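Cas13d (uncultured Ruminococcus sp, PDB 6IV9) binds a CRISPR RNA and probably uses its two HEPN domains to mature that guide and cleave target RNA. Local coordinates at residues 82-87 with 101-106; 251-256 with 580-585; 408-413 with 456-461; 856-861 with 877-882. The protein carries 2 engineered substitutions. All coordinates share one frame; numbering follows the deposited sequence.

Contact 1. Residues 82-87 with 101-106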
# COMPACT_ATOMS: atom_id res chain seq x y z
N VAL A 82 -18.34 -18.27 -12.59
CA VAL A 82 -19.39 -19.26 -12.91
C VAL A 82 -18.99 -19.85 -14.26
O VAL A 82 -18.95 -19.11 -15.22
CB VAL A 82 -20.77 -18.60 -13.00
CG1 VAL A 82 -21.81 -19.55 -13.55
CG2 VAL A 82 -21.21 -18.02 -11.68
N LEU A 83 -18.64 -21.13 -14.30
CA LEU A 83 -18.29 -21.72 -15.61
C LEU A 83 -19.59 -21.76 -16.41
O LEU A 83 -20.56 -22.31 -15.93
CB LEU A 83 -17.72 -23.12 -15.41
CG LEU A 83 -16.21 -23.17 -15.29
CD1 LEU A 83 -15.75 -24.51 -14.73
CD2 LEU A 83 -15.57 -22.90 -16.62
N GLU A 84 -19.58 -21.17 -17.59
CA GLU A 84 -20.83 -21.10 -18.37
C GLU A 84 -20.78 -22.06 -19.55
O GLU A 84 -21.72 -22.82 -19.72
CB GLU A 84 -21.01 -19.68 -18.91
CG GLU A 84 -21.33 -18.66 -17.84
CD GLU A 84 -22.80 -18.54 -17.48
OE1 GLU A 84 -23.57 -19.33 -17.97
OE2 GLU A 84 -23.15 -17.65 -16.73
N TYR A 85 -19.74 -21.98 -20.36
CA TYR A 85 -19.72 -22.83 -21.56
C TYR A 85 -18.34 -23.37 -21.86
O TYR A 85 -17.36 -22.76 -21.54
CB TYR A 85 -20.12 -22.02 -22.79
CG TYR A 85 -21.51 -21.47 -22.74
CD1 TYR A 85 -21.76 -20.24 -22.17
CD2 TYR A 85 -22.58 -22.17 -23.26
CE1 TYR A 85 -23.03 -19.72 -22.11
CE2 TYR A 85 -23.86 -21.67 -23.21
CZ TYR A 85 -24.09 -20.44 -22.62
OH TYR A 85 -25.34 -19.92 -22.56
N GLU A 86 -18.33 -24.53 -22.51
CA GLU A 86 -17.09 -25.11 -23.05
C GLU A 86 -17.28 -25.06 -24.57
O GLU A 86 -18.32 -25.48 -25.02
CB GLU A 86 -16.91 -26.54 -22.57
CG GLU A 86 -15.73 -27.21 -23.21
CD GLU A 86 -15.65 -28.66 -22.80
OE1 GLU A 86 -15.94 -28.95 -21.65
OE2 GLU A 86 -15.32 -29.47 -23.64
N VAL A 87 -16.31 -24.53 -25.29
CA VAL A 87 -16.41 -24.39 -26.77
C VAL A 87 -15.26 -25.15 -27.42
O VAL A 87 -14.17 -25.08 -26.91
CB VAL A 87 -16.40 -22.91 -27.20
CG1 VAL A 87 -16.45 -22.74 -28.70
CG2 VAL A 87 -17.49 -22.11 -26.53
N ASP A 101 -30.51 -21.85 -13.38
CA ASP A 101 -30.53 -20.82 -12.32
C ASP A 101 -29.23 -20.01 -12.26
O ASP A 101 -29.31 -18.81 -12.10
CB ASP A 101 -30.82 -21.46 -10.97
CG ASP A 101 -32.28 -21.82 -10.76
OD1 ASP A 101 -33.14 -21.21 -11.40
OD2 ASP A 101 -32.54 -22.72 -9.95
N ASN A 102 -28.08 -20.68 -12.29
CA ASN A 102 -26.77 -19.99 -12.18
C ASN A 102 -26.36 -19.17 -13.42
O ASN A 102 -25.60 -18.24 -13.25
CB ASN A 102 -25.65 -20.94 -11.75
CG ASN A 102 -25.99 -21.67 -10.47
OD1 ASN A 102 -25.52 -22.78 -10.25
ND2 ASN A 102 -26.81 -21.06 -9.64
N SER A 103 -26.84 -19.53 -14.60
CA SER A 103 -26.36 -18.88 -15.84
C SER A 103 -26.63 -17.38 -15.89
O SER A 103 -27.73 -16.97 -15.59
CB SER A 103 -26.87 -19.58 -17.06
OG SER A 103 -26.24 -19.08 -18.21
N ASN A 104 -25.62 -16.61 -16.30
CA ASN A 104 -25.71 -15.13 -16.39
C ASN A 104 -25.64 -14.65 -17.84
O ASN A 104 -25.97 -13.51 -18.08
CB ASN A 104 -24.58 -14.49 -15.60
CG ASN A 104 -24.71 -14.85 -14.14
OD1 ASN A 104 -25.78 -14.72 -13.59
ND2 ASN A 104 -23.64 -15.33 -13.54
N ILE A 105 -25.19 -15.50 -18.75
CA ILE A 105 -25.04 -15.06 -20.15
C ILE A 105 -25.53 -16.16 -21.08
O ILE A 105 -25.46 -17.31 -20.71
CB ILE A 105 -23.59 -14.68 -20.44
CG1 ILE A 105 -22.64 -15.83 -20.11
CG2 ILE A 105 -23.21 -13.41 -19.71
CD1 ILE A 105 -21.21 -15.56 -20.46
N GLU A 106 -26.00 -15.76 -22.25
CA GLU A 106 -26.49 -16.69 -23.29
C GLU A 106 -25.49 -16.62 -24.44
O GLU A 106 -25.22 -15.54 -24.90
CB GLU A 106 -27.88 -16.26 -23.75
CG GLU A 106 -28.39 -17.03 -24.93
CD GLU A 106 -29.75 -17.66 -24.72
OE1 GLU A 106 -30.58 -17.06 -24.02
OE2 GLU A 106 -29.99 -18.74 -25.27

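Contact 2. Residues 251-256 with 580-585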
# COMPACT_ATOMS: atom_id res chain seq x y z
N THR A 251 18.39 4.70 20.14
CA THR A 251 17.68 5.89 19.63
C THR A 251 16.35 6.11 20.33
O THR A 251 15.93 7.23 20.36
CB THR A 251 17.48 5.87 18.11
OG1 THR A 251 16.48 4.92 17.79
CG2 THR A 251 18.75 5.60 17.35
N LYS A 252 15.66 5.01 20.65
CA LYS A 252 14.31 4.98 21.26
C LYS A 252 13.24 5.23 20.18
O LYS A 252 12.06 5.24 20.51
CB LYS A 252 14.18 5.95 22.43
CG LYS A 252 15.20 5.80 23.54
CD LYS A 252 15.32 4.39 24.04
CE LYS A 252 16.30 4.22 25.18
NZ LYS A 252 16.76 2.82 25.29
N ARG A 253 13.68 5.34 18.92
CA ARG A 253 12.83 5.63 17.73
C ARG A 253 11.89 4.47 17.38
O ARG A 253 10.90 4.70 16.69
CB ARG A 253 13.70 6.08 16.57
CG ARG A 253 14.27 7.47 16.74
CD ARG A 253 14.09 8.30 15.49
NE ARG A 253 14.54 9.67 15.62
CZ ARG A 253 15.80 10.00 15.77
NH1 ARG A 253 16.74 9.08 15.68
NH2 ARG A 253 16.12 11.25 16.01
N LEU A 254 12.14 3.27 17.92
CA LEU A 254 11.29 2.09 17.65
C LEU A 254 9.88 2.31 18.20
O LEU A 254 8.95 1.70 17.72
CB LEU A 254 11.92 0.81 18.21
CG LEU A 254 12.98 0.19 17.30
CD1 LEU A 254 13.64 -1.00 17.97
CD2 LEU A 254 12.39 -0.21 15.96
N GLY A 255 9.75 3.23 19.14
CA GLY A 255 8.46 3.58 19.76
C GLY A 255 7.51 4.18 18.74
O GLY A 255 6.31 4.11 18.93
N TYR A 256 8.06 4.72 17.66
CA TYR A 256 7.25 5.33 16.58
C TYR A 256 6.36 4.26 15.96
O TYR A 256 5.24 4.56 15.58
CB TYR A 256 8.17 5.99 15.56
CG TYR A 256 8.65 7.36 15.96
CD1 TYR A 256 7.79 8.30 16.50
CD2 TYR A 256 9.97 7.72 15.80
CE1 TYR A 256 8.22 9.56 16.84
CE2 TYR A 256 10.43 8.97 16.16
CZ TYR A 256 9.55 9.90 16.68
OH TYR A 256 9.99 11.13 17.01
N LYS A 580 9.41 9.67 24.44
CA LYS A 580 10.79 9.69 24.94
C LYS A 580 11.42 11.03 24.58
O LYS A 580 10.93 11.68 23.67
CB LYS A 580 11.56 8.59 24.22
CG LYS A 580 10.99 7.21 24.42
CD LYS A 580 11.44 6.61 25.72
CE LYS A 580 11.28 5.11 25.75
NZ LYS A 580 9.90 4.74 26.09
N LEU A 581 12.58 11.31 25.16
CA LEU A 581 13.26 12.59 24.89
C LEU A 581 13.56 12.70 23.39
O LEU A 581 13.45 13.78 22.87
CB LEU A 581 14.56 12.66 25.68
CG LEU A 581 15.43 13.86 25.33
CD1 LEU A 581 14.66 15.15 25.50
CD2 LEU A 581 16.69 13.89 26.17
N THR A 582 13.89 11.59 22.75
CA THR A 582 14.24 11.64 21.31
C THR A 582 13.04 12.15 20.52
O THR A 582 13.24 12.90 19.60
CB THR A 582 14.63 10.25 20.80
OG1 THR A 582 15.88 9.91 21.39
CG2 THR A 582 14.79 10.22 19.30
N MET A 583 11.85 11.71 20.87
CA MET A 583 10.63 12.14 20.16
C MET A 583 10.39 13.63 20.38
O MET A 583 10.01 14.30 19.44
CB MET A 583 9.44 11.32 20.64
CG MET A 583 9.60 9.87 20.28
SD MET A 583 8.38 8.86 21.05
CE MET A 583 8.93 7.27 20.45
N PHE A 584 10.61 14.12 21.59
CA PHE A 584 10.43 15.56 21.88
C PHE A 584 11.43 16.36 21.06
O PHE A 584 11.08 17.38 20.53
CB PHE A 584 10.50 15.83 23.37
CG PHE A 584 9.28 15.37 24.11
CD1 PHE A 584 8.06 15.96 23.89
CD2 PHE A 584 9.34 14.31 24.99
CE1 PHE A 584 6.93 15.52 24.54
CE2 PHE A 584 8.21 13.87 25.65
CZ PHE A 584 7.01 14.48 25.42
N ARG A 585 12.65 15.87 20.96
CA ARG A 585 13.64 16.59 20.13
C ARG A 585 13.16 16.57 18.68
O ARG A 585 13.27 17.59 18.04
CB ARG A 585 15.03 15.97 20.25
CG ARG A 585 16.01 16.53 19.24
CD ARG A 585 17.41 15.99 19.36
NE ARG A 585 18.10 16.45 20.55
CZ ARG A 585 18.74 17.60 20.65
NH1 ARG A 585 18.84 18.40 19.62
NH2 ARG A 585 19.28 17.94 21.80

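Contact 3. Residues 408-413 with 456-461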
# COMPACT_ATOMS: atom_id res chain seq x y z
N ASP A 408 -23.93 3.06 9.51
CA ASP A 408 -23.35 2.02 8.62
C ASP A 408 -23.83 0.64 9.08
O ASP A 408 -24.13 -0.17 8.24
CB ASP A 408 -21.82 2.13 8.61
CG ASP A 408 -21.28 3.34 7.87
OD1 ASP A 408 -22.08 4.10 7.35
OD2 ASP A 408 -20.08 3.49 7.80
N PHE A 409 -23.92 0.42 10.38
CA PHE A 409 -24.36 -0.89 10.90
C PHE A 409 -25.79 -1.21 10.47
O PHE A 409 -26.04 -2.33 10.11
CB PHE A 409 -24.22 -0.96 12.42
CG PHE A 409 -24.53 -2.32 12.96
CD1 PHE A 409 -23.63 -3.36 12.82
CD2 PHE A 409 -25.75 -2.58 13.56
CE1 PHE A 409 -23.92 -4.62 13.32
CE2 PHE A 409 -26.03 -3.85 14.04
CZ PHE A 409 -25.12 -4.86 13.92
N LEU A 410 -26.68 -0.23 10.53
CA LEU A 410 -28.08 -0.47 10.11
C LEU A 410 -28.10 -0.84 8.63
O LEU A 410 -28.79 -1.76 8.27
CB LEU A 410 -28.86 0.83 10.30
CG LEU A 410 -29.16 1.23 11.73
CD1 LEU A 410 -30.02 2.48 11.75
CD2 LEU A 410 -29.84 0.11 12.48
N LEU A 411 -27.35 -0.12 7.81
CA LEU A 411 -27.29 -0.42 6.35
C LEU A 411 -26.68 -1.81 6.13
O LEU A 411 -27.16 -2.52 5.30
CB LEU A 411 -26.43 0.64 5.68
CG LEU A 411 -26.96 2.07 5.76
CD1 LEU A 411 -26.15 2.98 4.88
CD2 LEU A 411 -28.42 2.11 5.36
N PHE A 412 -25.64 -2.13 6.88
CA PHE A 412 -24.97 -3.44 6.72
C PHE A 412 -25.96 -4.57 7.01
O PHE A 412 -26.09 -5.47 6.22
CB PHE A 412 -23.84 -3.52 7.74
CG PHE A 412 -23.30 -4.89 8.03
CD1 PHE A 412 -22.92 -5.74 7.01
CD2 PHE A 412 -23.15 -5.32 9.33
CE1 PHE A 412 -22.42 -6.99 7.29
CE2 PHE A 412 -22.64 -6.58 9.60
CZ PHE A 412 -22.28 -7.41 8.58
N CYS A 413 -26.68 -4.47 8.12
CA CYS A 413 -27.66 -5.52 8.50
C CYS A 413 -28.77 -5.61 7.45
O CYS A 413 -29.21 -6.69 7.15
CB CYS A 413 -28.20 -5.23 9.89
SG CYS A 413 -26.98 -5.54 11.18
N ASN A 456 -36.25 7.62 10.16
CA ASN A 456 -36.57 7.70 11.60
C ASN A 456 -35.42 7.12 12.43
O ASN A 456 -35.11 7.67 13.47
CB ASN A 456 -37.92 7.08 11.92
CG ASN A 456 -39.05 7.70 11.13
OD1 ASN A 456 -39.01 8.87 10.79
ND2 ASN A 456 -40.06 6.91 10.83
N ASP A 457 -34.85 6.01 11.96
CA ASP A 457 -33.72 5.37 12.68
C ASP A 457 -32.53 6.33 12.72
O ASP A 457 -31.90 6.44 13.76
CB ASP A 457 -33.33 4.05 12.01
CG ASP A 457 -34.24 2.89 12.34
OD1 ASP A 457 -34.91 2.94 13.36
OD2 ASP A 457 -34.27 1.94 11.57
N PHE A 458 -32.22 6.99 11.61
CA PHE A 458 -31.07 7.92 11.59
C PHE A 458 -31.33 9.10 12.53
O PHE A 458 -30.42 9.53 13.20
CB PHE A 458 -30.74 8.38 10.18
CG PHE A 458 -29.92 7.40 9.38
CD1 PHE A 458 -30.03 6.05 9.62
CD2 PHE A 458 -29.06 7.83 8.40
CE1 PHE A 458 -29.30 5.13 8.89
CE2 PHE A 458 -28.33 6.91 7.67
CZ PHE A 458 -28.45 5.57 7.92
N GLU A 459 -32.55 9.62 12.54
CA GLU A 459 -32.88 10.75 13.44
C GLU A 459 -32.71 10.29 14.89
O GLU A 459 -32.20 11.04 15.69
CB GLU A 459 -34.28 11.26 13.16
CG GLU A 459 -34.29 12.61 12.49
CD GLU A 459 -35.26 12.78 11.34
OE1 GLU A 459 -36.35 12.18 11.38
OE2 GLU A 459 -34.92 13.54 10.41
N ASN A 460 -33.13 9.07 15.17
CA ASN A 460 -33.02 8.51 16.54
C ASN A 460 -31.54 8.46 16.94
O ASN A 460 -31.21 8.84 18.05
CB ASN A 460 -33.61 7.11 16.60
CG ASN A 460 -33.70 6.60 18.02
OD1 ASN A 460 -33.93 7.37 18.94
ND2 ASN A 460 -33.52 5.31 18.21
N ILE A 461 -30.69 8.00 16.03
CA ILE A 461 -29.24 7.89 16.35
C ILE A 461 -28.71 9.29 16.65
O ILE A 461 -28.06 9.44 17.65
CB ILE A 461 -28.48 7.31 15.16
CG1 ILE A 461 -28.68 5.80 14.99
CG2 ILE A 461 -27.01 7.66 15.27
CD1 ILE A 461 -28.26 5.29 13.66

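Contact 4. Residues 856-861 with 877-882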
# COMPACT_ATOMS: atom_id res chain seq x y z
N MET A 856 17.12 13.24 -8.45
CA MET A 856 17.84 11.99 -8.81
C MET A 856 19.02 12.32 -9.72
O MET A 856 20.07 11.80 -9.49
CB MET A 856 16.91 11.03 -9.55
CG MET A 856 17.59 9.77 -9.99
SD MET A 856 18.12 8.68 -8.67
CE MET A 856 16.55 7.96 -8.21
N GLN A 857 18.81 13.16 -10.72
CA GLN A 857 19.89 13.53 -11.67
C GLN A 857 21.02 14.25 -10.93
O GLN A 857 22.15 14.02 -11.24
CB GLN A 857 19.29 14.26 -12.86
CG GLN A 857 18.45 13.35 -13.72
CD GLN A 857 17.70 14.01 -14.85
OE1 GLN A 857 17.94 15.15 -15.19
NE2 GLN A 857 16.78 13.27 -15.44
N ARG A 858 20.68 15.12 -9.99
CA ARG A 858 21.73 15.81 -9.20
C ARG A 858 22.52 14.78 -8.39
O ARG A 858 23.71 14.90 -8.30
CB ARG A 858 21.10 16.87 -8.30
CG ARG A 858 20.59 18.08 -9.07
CD ARG A 858 21.69 18.88 -9.73
NE ARG A 858 22.74 19.21 -8.80
CZ ARG A 858 22.75 20.29 -8.04
NH1 ARG A 858 21.76 21.14 -8.07
NH2 ARG A 858 23.76 20.50 -7.22
N CYS A 859 21.84 13.80 -7.80
CA CYS A 859 22.52 12.76 -7.01
C CYS A 859 23.42 11.93 -7.93
O CYS A 859 24.50 11.58 -7.51
CB CYS A 859 21.53 11.82 -6.35
SG CYS A 859 20.50 12.56 -5.06
N ILE A 860 22.94 11.58 -9.11
CA ILE A 860 23.74 10.73 -10.04
C ILE A 860 25.00 11.46 -10.52
O ILE A 860 26.02 10.83 -10.63
CB ILE A 860 22.89 10.28 -11.24
CG1 ILE A 860 21.70 9.42 -10.83
CG2 ILE A 860 23.75 9.58 -12.28
CD1 ILE A 860 22.05 8.02 -10.52
N THR A 861 24.87 12.75 -10.82
CA THR A 861 25.99 13.53 -11.40
C THR A 861 26.91 14.12 -10.33
O THR A 861 27.89 14.70 -10.70
CB THR A 861 25.46 14.61 -12.32
OG1 THR A 861 24.63 15.47 -11.55
CG2 THR A 861 24.70 14.04 -13.50
N ASP A 877 26.30 19.28 -17.42
CA ASP A 877 26.37 20.75 -17.65
C ASP A 877 24.98 21.36 -17.84
O ASP A 877 24.71 22.34 -17.19
CB ASP A 877 27.33 21.10 -18.78
CG ASP A 877 28.79 20.88 -18.40
OD1 ASP A 877 29.59 20.81 -19.30
OD2 ASP A 877 29.08 20.77 -17.21
N ASP A 878 24.17 20.81 -18.73
CA ASP A 878 22.83 21.39 -18.97
C ASP A 878 21.95 21.27 -17.72
O ASP A 878 21.18 22.18 -17.45
CB ASP A 878 22.17 20.77 -20.19
CG ASP A 878 22.76 21.32 -21.47
OD1 ASP A 878 23.28 22.44 -21.43
OD2 ASP A 878 22.67 20.64 -22.48
N LEU A 879 22.04 20.16 -17.01
CA LEU A 879 21.21 19.99 -15.80
C LEU A 879 21.56 21.09 -14.80
O LEU A 879 20.67 21.66 -14.23
CB LEU A 879 21.53 18.61 -15.22
CG LEU A 879 20.98 18.33 -13.84
CD1 LEU A 879 19.49 18.13 -13.90
CD2 LEU A 879 21.66 17.12 -13.25
N LEU A 880 22.84 21.37 -14.62
CA LEU A 880 23.25 22.41 -13.66
C LEU A 880 22.77 23.79 -14.13
O LEU A 880 22.50 24.61 -13.29
CB LEU A 880 24.75 22.32 -13.43
CG LEU A 880 25.19 21.09 -12.65
CD1 LEU A 880 26.70 20.98 -12.61
CD2 LEU A 880 24.65 21.13 -11.23
N LYS A 881 22.80 24.07 -15.42
CA LYS A 881 22.32 25.36 -15.95
C LYS A 881 20.79 25.48 -15.95
O LYS A 881 20.29 26.57 -15.73
CB LYS A 881 22.82 25.57 -17.38
CG LYS A 881 24.31 25.86 -17.51
CD LYS A 881 24.77 25.72 -18.93
CE LYS A 881 23.61 25.63 -19.89
NZ LYS A 881 24.05 25.48 -21.30
N ASN A 882 20.11 24.41 -16.35
CA ASN A 882 18.64 24.39 -16.54
C ASN A 882 17.82 24.52 -15.26
O ASN A 882 16.70 24.96 -15.39
CB ASN A 882 18.17 23.22 -17.40
CG ASN A 882 18.69 23.30 -18.82
OD1 ASN A 882 19.07 24.36 -19.29
ND2 ASN A 882 18.71 22.18 -19.50

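Contact 1. Residues 82-87 with 101-106
Glu-84 does most of the gripping here, lying with both carboxylate oxygens against the backbone turn at Ser-103 and Asn-104. Ser-103 OG donates to Glu-84 OE1 at 2.7 Å, and Asn-104 N donates to Glu-84 OE2 at 2.7 Å, the N-H pointing almost straight at its acceptor (168°). Each oxygen uses its syn lone pair, so the two donors come in on the inner sides of the carboxylate oxygens. The chain bends at chi2 (-85°), which sets CD beside the turn, while Glu-84 CG rests 3.9 Å from Ile-105 CG1. Outside the two segments, Ser-74 OG also bonds OE2 and Ser-98 OG bonds OE1, while Lys-120 holds the Ser-103 hydroxyl; its charge, one shell away, may favour the ionised carboxylate. An alanine in place of Glu-84 would probably leave Asn-104 N and Ser-103 OG without this acceptor and open a gap beside Ile-105. Next along the strand, Tyr-85 OH donates to Ile-105 O at 3.2 Å, with that oxygen at the ring edge and near its plane. The other end is looser: Val-82 CG1 comes only to 4.0 Å from Asn-102 O, where Asn-102 is open to solvent, and its CG2 to 4.1 Å from Asn-104 ND2, itself hydrogen-bonded to Ser-74 OG. Glu-106 likewise lies on the solvent side, its CA 3.5 Å from Tyr-85 OH. The contact thus joins strand 81-88 of one antiparallel sheet to the run leading into strand 105-110 of another, and Glu-84 and Tyr-85, both paired to Ile-72, form a classic beta bulge.

Contact 2. Residues 251-256 with 580-585
Thr-251 offers its carbonyl oxygen to Thr-582, whose OG1 donates to it at 2.9 Å, tilted 27° from the carbonyl plane. The Thr-251 hydroxyl turns back, hydrogen-bonded to Leu-248 O and accepting from Arg-253 N in an ST turn. Lys-252, the positive-phi residue past helix 232-251, lays CB 4.0 Å from Lys-580 CG, while its ammonium leads away to a salt bridge with Glu-261. Arg-253 follows, with Thr-582 CG2 over one face of its guanidinium, 3.7 Å from CZ; NH2 forms a salt bridge with Asp-586 and NH1 a hydrogen bond with Met-197 O. An alanine in place of Thr-582 would probably leave Thr-251 O without this donor and uncover that guanidinium face. Gly-255 brings CA to 3.8 Å from Met-583 CE; a CB there would run into that methyl. Past Tyr-256, Met-583 slides in the opposite direction, CE over one ring face and CG 3.6 Å from Tyr-256 CZ; its SD, 4.8 Å from the ring centroid and oblique to the normal, makes a Met-aromatic contact. Chemically the join is mixed, one direct hydrogen bond plus methyl packing, with Asp-586, further along helix 581-591, taking both Arg-253 NH2 and the Tyr-256 hydroxyl.

Contact 3. Residues 408-413 with 456-461
Leu-410 reaches from helix 400-418 to helix 436-464 and meets three residues there with a single methyl. From CB, which points toward the facing helix, CG leaves anti to the carbonyl carbon (chi1 -72°), and CD1 then runs on anti to CA (chi2 -176°), so the chain is stretched across the gap and the touching falls to its tip. CD1 lies 3.7 Å from Asp-457 CB, using the methylene of that residue and not its carboxylate. The same methyl comes to 3.8 Å from Ile-461 CD1, the two side chains reaching toward each other tip to tip. It also sits at the edge of the Phe-458 ring, near the ring plane, 4.0 Å from CE1. One residue on, Leu-411 CD2 adds a looser, oblique touch at 4.3 Å from Phe-458 CZ. The axes of the two segments approach to 11.3 Å and run roughly antiparallel, 151° between their directions, a spacing bridged by Leu-410 and Phe-458. Helix 338-347 closes in through Met-347, which touches Asp-457 and Ile-461, and Met-383 of helix 376-386 packs on Phe-458. The charged groups of Asp-408 and Glu-459 make salt bridges to Arg-380 and Arg-390. With no hydrogen bond between the segments, the helices meet here by shape and apolar packing, the ionic pairs being directed to other parts of the fold.

Contact 4. Residues 856-861 with 877-882
Leu-879 and Gln-857 form the middle of this contact, where van der Waals packing leads: leucine methyls rest on carbons and on two oxygens that are bonded to other partners. The two methyls of Leu-879 split the work: CD2 lies 3.7 Å from Gln-857 CB, while CD1 is 3.6 Å from Gln-857 OE1. CD2 also comes to 3.8 Å from Thr-861 OG1 and 3.9 Å from Arg-858 CD, so one methyl fits among three residues of the facing helix. A second kind is aliphatic cover of a charged plane. Arg-858 bends at chi2 and chi3, and Leu-880 CD2 sits over one face of its guanidinium, offset toward the rim and 3.6 Å from NE; the two side chains cross at about a right angle. The guanidinium's charge is met by Asp-841, with the Tyr-854 hydroxyl bonded to the same NH1. Polar bonds come third, and none passes between the two segments. Thr-861 OG1 donates back to Gln-857 O at 2.9 Å, and since Thr-861 N reaches that carbonyl from the opposite face of its plane, the oxygen is held from both sides. Gln-857 OE1 accepts from Thr-886 N, which helps fix the turn of the amide beside Leu-879. On the exposed side of the second helix, Lys-881 NZ pairs with Asp-878 OD1 in a salt bridge of 3.1 Å. The segments' axes are inclined at 134° with a closest approach of 10.7 Å; around them, helix 887-893 packs Phe-889 on Gln-857 and Thr-861, helix 816-827 lies against Met-856, and Tyr-838 of helix 835-838 touches Arg-858.

The four contacts are spread through the chain, with none touching another. Contacts 2 and 4 are the closest pair, their centres 36 Å apart and their nearest atoms about 21 Å. Contact 1 lies 38 Å, centre to centre, from contact 3 and 60 Å from contact 2, on the far side of the chain's centre; contacts 3 and 4 also face each other across that centre, 59 Å apart. Contact 2 ties together segments 324 residues apart, and contact 3 forms wholly within that span. By nearest atom, contact 3 comes about 7 Å from the bound RNA, contacts 1 and 2 about 9 and 10 Å, and contact 4 about 15 Å. Arg-137 and Glu-140, at a magnesium site, belong to none of them.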